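PDB 1VHK: ribosomal RNA small subunit methyltransferase E from Bacillus subtilis, which probably methylates the N3 position of a specific uridine in 16S rRNA, using S-adenosyl-L-methionine as methyl donor and acting on the assembled 30S ribosomal subunit. Local coordinates for residues I81-A86 and L201-G206. Numbering follows the deposited sequence.
Sequences IKVYIA and LLIVFG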
ATOM      1  N   ILE A  81      10.183  -4.356 -11.734  1.00 32.25           N
ATOM      2  CA  ILE A  81      11.075  -5.380 -11.188  1.00 32.44           C
ATOM      3  C   ILE A  81      10.270  -6.361 -10.330  1.00 31.91           C
ATOM      4  O   ILE A  81       9.265  -5.937  -9.765  1.00 30.21           O
ATOM      5  CB  ILE A  81      12.211  -4.801 -10.333  1.00 32.86           C
ATOM      6  CG1 ILE A  81      11.717  -4.435  -8.947  1.00 30.79           C
ATOM      7  CG2 ILE A  81      12.862  -3.590 -11.001  1.00 33.66           C
ATOM      8  CD1 ILE A  81      12.769  -3.984  -7.979  1.00 32.82           C
ATOM      9  N   LYS A  82      10.757  -7.588 -10.227  1.00 30.81           N
ATOM     10  CA  LYS A  82      10.102  -8.634  -9.459  1.00 31.09           C
ATOM     11  C   LYS A  82      10.390  -8.553  -7.979  1.00 30.58           C
ATOM     12  O   LYS A  82      11.517  -8.788  -7.523  1.00 30.27           O
ATOM     13  CB  LYS A  82      10.555 -10.015  -9.990  1.00 34.00           C
ATOM     14  CG  LYS A  82      10.088 -10.215 -11.430  1.00 37.48           C
ATOM     15  CD  LYS A  82      10.251 -11.639 -11.899  1.00 41.93           C
ATOM     16  CE  LYS A  82       9.663 -11.805 -13.307  1.00 45.95           C
ATOM     17  NZ  LYS A  82       9.441 -13.244 -13.645  1.00 49.04           N
ATOM     18  N   VAL A  83       9.366  -8.170  -7.176  1.00 28.91           N
ATOM     19  CA  VAL A  83       9.697  -8.074  -5.754  1.00 28.49           C
ATOM     20  C   VAL A  83       9.017  -9.155  -4.959  1.00 29.27           C
ATOM     21  O   VAL A  83       7.894  -9.582  -5.233  1.00 28.77           O
ATOM     22  CB  VAL A  83       9.764  -6.692  -5.154  1.00 26.99           C
ATOM     23  CG1 VAL A  83       9.265  -5.588  -6.061  1.00 23.69           C
ATOM     24  CG2 VAL A  83       9.181  -6.588  -3.762  1.00 19.97           C
ATOM     25  N   TYR A  84       9.887  -9.886  -4.233  1.00 29.45           N
ATOM     26  CA  TYR A  84       9.488 -10.979  -3.379  1.00 28.79           C
ATOM     27  C   TYR A  84       9.458 -10.558  -1.908  1.00 28.67           C
ATOM     28  O   TYR A  84      10.466 -10.121  -1.361  1.00 28.97           O
ATOM     29  CB  TYR A  84      10.444 -12.150  -3.503  1.00 29.40           C
ATOM     30  CG  TYR A  84      10.360 -12.885  -4.814  1.00 31.51           C
ATOM     31  CD1 TYR A  84       9.937 -14.212  -4.862  1.00 32.85           C
ATOM     32  CD2 TYR A  84      10.724 -12.272  -5.996  1.00 32.80           C
ATOM     33  CE1 TYR A  84       9.907 -14.900  -6.064  1.00 34.36           C
ATOM     34  CE2 TYR A  84      10.702 -12.940  -7.205  1.00 33.95           C
ATOM     35  CZ  TYR A  84      10.285 -14.253  -7.224  1.00 35.57           C
ATOM     36  OH  TYR A  84      10.269 -14.921  -8.421  1.00 38.60           O
ATOM     37  N   ILE A  85       8.316 -10.762  -1.279  1.00 28.03           N
ATOM     38  CA  ILE A  85       8.136 -10.410   0.117  1.00 29.01           C
ATOM     39  C   ILE A  85       8.297 -11.636   1.013  1.00 29.82           C
ATOM     40  O   ILE A  85       7.502 -12.567   0.959  1.00 29.82           O
ATOM     41  CB  ILE A  85       6.741  -9.788   0.362  1.00 26.94           C
ATOM     42  CG1 ILE A  85       6.436  -8.710  -0.665  1.00 25.26           C
ATOM     43  CG2 ILE A  85       6.649  -9.235   1.775  1.00 26.93           C
ATOM     44  CD1 ILE A  85       7.467  -7.619  -0.796  1.00 24.75           C
ATOM     45  N   ALA A  86       9.324 -11.631   1.862  1.00 29.99           N
ATOM     46  CA  ALA A  86       9.466 -12.699   2.854  1.00 30.01           C
ATOM     47  C   ALA A  86       8.976 -12.199   4.214  1.00 29.56           C
ATOM     48  O   ALA A  86       9.684 -11.363   4.790  1.00 30.98           O
ATOM     49  CB  ALA A  86      10.922 -13.131   2.976  1.00 30.38           C
ATOM     50  N   LEU A 201      14.049  -9.022  -6.703  1.00 30.35           N
ATOM     51  CA  LEU A 201      14.454  -8.509  -5.394  1.00 29.88           C
ATOM     52  C   LEU A 201      13.712  -9.206  -4.258  1.00 30.06           C
ATOM     53  O   LEU A 201      12.502  -9.403  -4.303  1.00 30.76           O
ATOM     54  CB  LEU A 201      14.257  -7.004  -5.345  1.00 27.62           C
ATOM     55  CG  LEU A 201      14.362  -6.333  -3.973  1.00 30.18           C
ATOM     56  CD1 LEU A 201      15.819  -6.265  -3.499  1.00 23.56           C
ATOM     57  CD2 LEU A 201      13.709  -4.958  -3.994  1.00 25.61           C
ATOM     58  N   LEU A 202      14.467  -9.726  -3.298  1.00 30.34           N
ATOM     59  CA  LEU A 202      13.958 -10.368  -2.111  1.00 28.19           C
ATOM     60  C   LEU A 202      14.082  -9.392  -0.933  1.00 27.48           C
ATOM     61  O   LEU A 202      15.112  -8.749  -0.811  1.00 25.89           O
ATOM     62  CB  LEU A 202      14.731 -11.643  -1.744  1.00 25.20           C
ATOM     63  CG  LEU A 202      14.254 -12.274  -0.414  1.00 23.74           C
ATOM     64  CD1 LEU A 202      12.843 -12.815  -0.594  1.00 25.97           C
ATOM     65  CD2 LEU A 202      15.206 -13.341   0.061  1.00 26.10           C
ATOM     66  N   ILE A 203      13.000  -9.227  -0.186  1.00 28.71           N
ATOM     67  CA  ILE A 203      12.976  -8.317   0.959  1.00 28.74           C
ATOM     68  C   ILE A 203      12.446  -9.090   2.164  1.00 30.61           C
ATOM     69  O   ILE A 203      11.346  -9.656   2.059  1.00 32.09           O
ATOM     70  CB  ILE A 203      12.072  -7.086   0.757  1.00 24.06           C
ATOM     71  CG1 ILE A 203      12.293  -6.375  -0.569  1.00 21.97           C
ATOM     72  CG2 ILE A 203      12.289  -6.091   1.902  1.00 21.05           C
ATOM     73  CD1 ILE A 203      11.428  -5.164  -0.811  1.00 18.27           C
ATOM     74  N   VAL A 204      13.254  -9.285   3.211  1.00 31.66           N
ATOM     75  CA  VAL A 204      12.712 -10.076   4.333  1.00 30.29           C
ATOM     76  C   VAL A 204      12.392  -9.190   5.501  1.00 30.49           C
ATOM     77  O   VAL A 204      13.126  -8.261   5.841  1.00 30.52           O
ATOM     78  CB  VAL A 204      13.580 -11.271   4.689  1.00 33.54           C
ATOM     79  CG1 VAL A 204      14.724 -11.463   3.699  1.00 33.10           C
ATOM     80  CG2 VAL A 204      14.095 -11.257   6.119  1.00 32.92           C
ATOM     81  N   PHE A 205      11.242  -9.443   6.137  1.00 31.18           N
ATOM     82  CA  PHE A 205      10.819  -8.669   7.308  1.00 30.64           C
ATOM     83  C   PHE A 205      10.711  -9.561   8.536  1.00 31.16           C
ATOM     84  O   PHE A 205      10.344 -10.739   8.400  1.00 33.34           O
ATOM     85  CB  PHE A 205       9.408  -8.081   7.011  1.00 26.32           C
ATOM     86  CG  PHE A 205       9.383  -7.284   5.742  1.00 20.11           C
ATOM     87  CD1 PHE A 205       9.147  -7.899   4.536  1.00 18.51           C
ATOM     88  CD2 PHE A 205       9.613  -5.920   5.776  1.00 19.97           C
ATOM     89  CE1 PHE A 205       9.183  -7.182   3.362  1.00 22.65           C
ATOM     90  CE2 PHE A 205       9.616  -5.184   4.605  1.00 22.31           C
ATOM     91  CZ  PHE A 205       9.373  -5.816   3.401  1.00 23.72           C
ATOM     92  N   GLY A 206      10.852  -9.036   9.731  1.00 31.63           N
ATOM     93  CA  GLY A 206      10.691  -9.911  10.918  1.00 35.61           C
ATOM     94  C   GLY A 206       9.236  -9.794  11.400  1.00 36.91           C
ATOM     95  O   GLY A 206       8.486  -9.008  10.842  1.00 36.14           O
TER
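K82–A86 and L201–F205 are neighbouring parallel strands in the middle of the six-stranded sheet of the SPOUT methyltransferase domain, their axes 4.7 Å apart and inclined by 22°. Five backbone hydrogen bonds join them, the two strands donating in turn. L201 N gives to K82 O, and Y84 N to L201 O at an N-H...O angle of 175°. I203 N gives to Y84 O, A86 N to I203 O, and F205 N to A86 O at 2.8 Å. Some carbonyls also receive a CA-H: V204 CA approaches A86 O at 3.3 Å. The outer edges of the pair are bonded in the same sheet, I85 to A109 and I111, L202 to K171.

Apolar contacts form on both faces. On the face of Y84, L202 and A86, chi1 of L202 (176°) sets CG anti to the backbone N, and from there chi2 turns CD1 to touch Y84 CB (3.8 Å) and A86 CB. A86 CB also meets V204 CB at 3.7 Å. The Y84 ring stands edge-to-face with F169. On the other face, V83 CG2 meets I203 CD1 at 4.0 Å, and helix 239-253 packs through L244 on V83 and I85 and through A239 and P240 on F205. Replacing F205 by an alanine would probably open a gap beside I85 CG2, since the ring that touches it would be gone while the backbone bond to A86 could persist. In that ring, CE1 lies 3.6 Å from I85 CG2, and A86 O lies at the ring edge, near its plane, 3.5 Å from CD1.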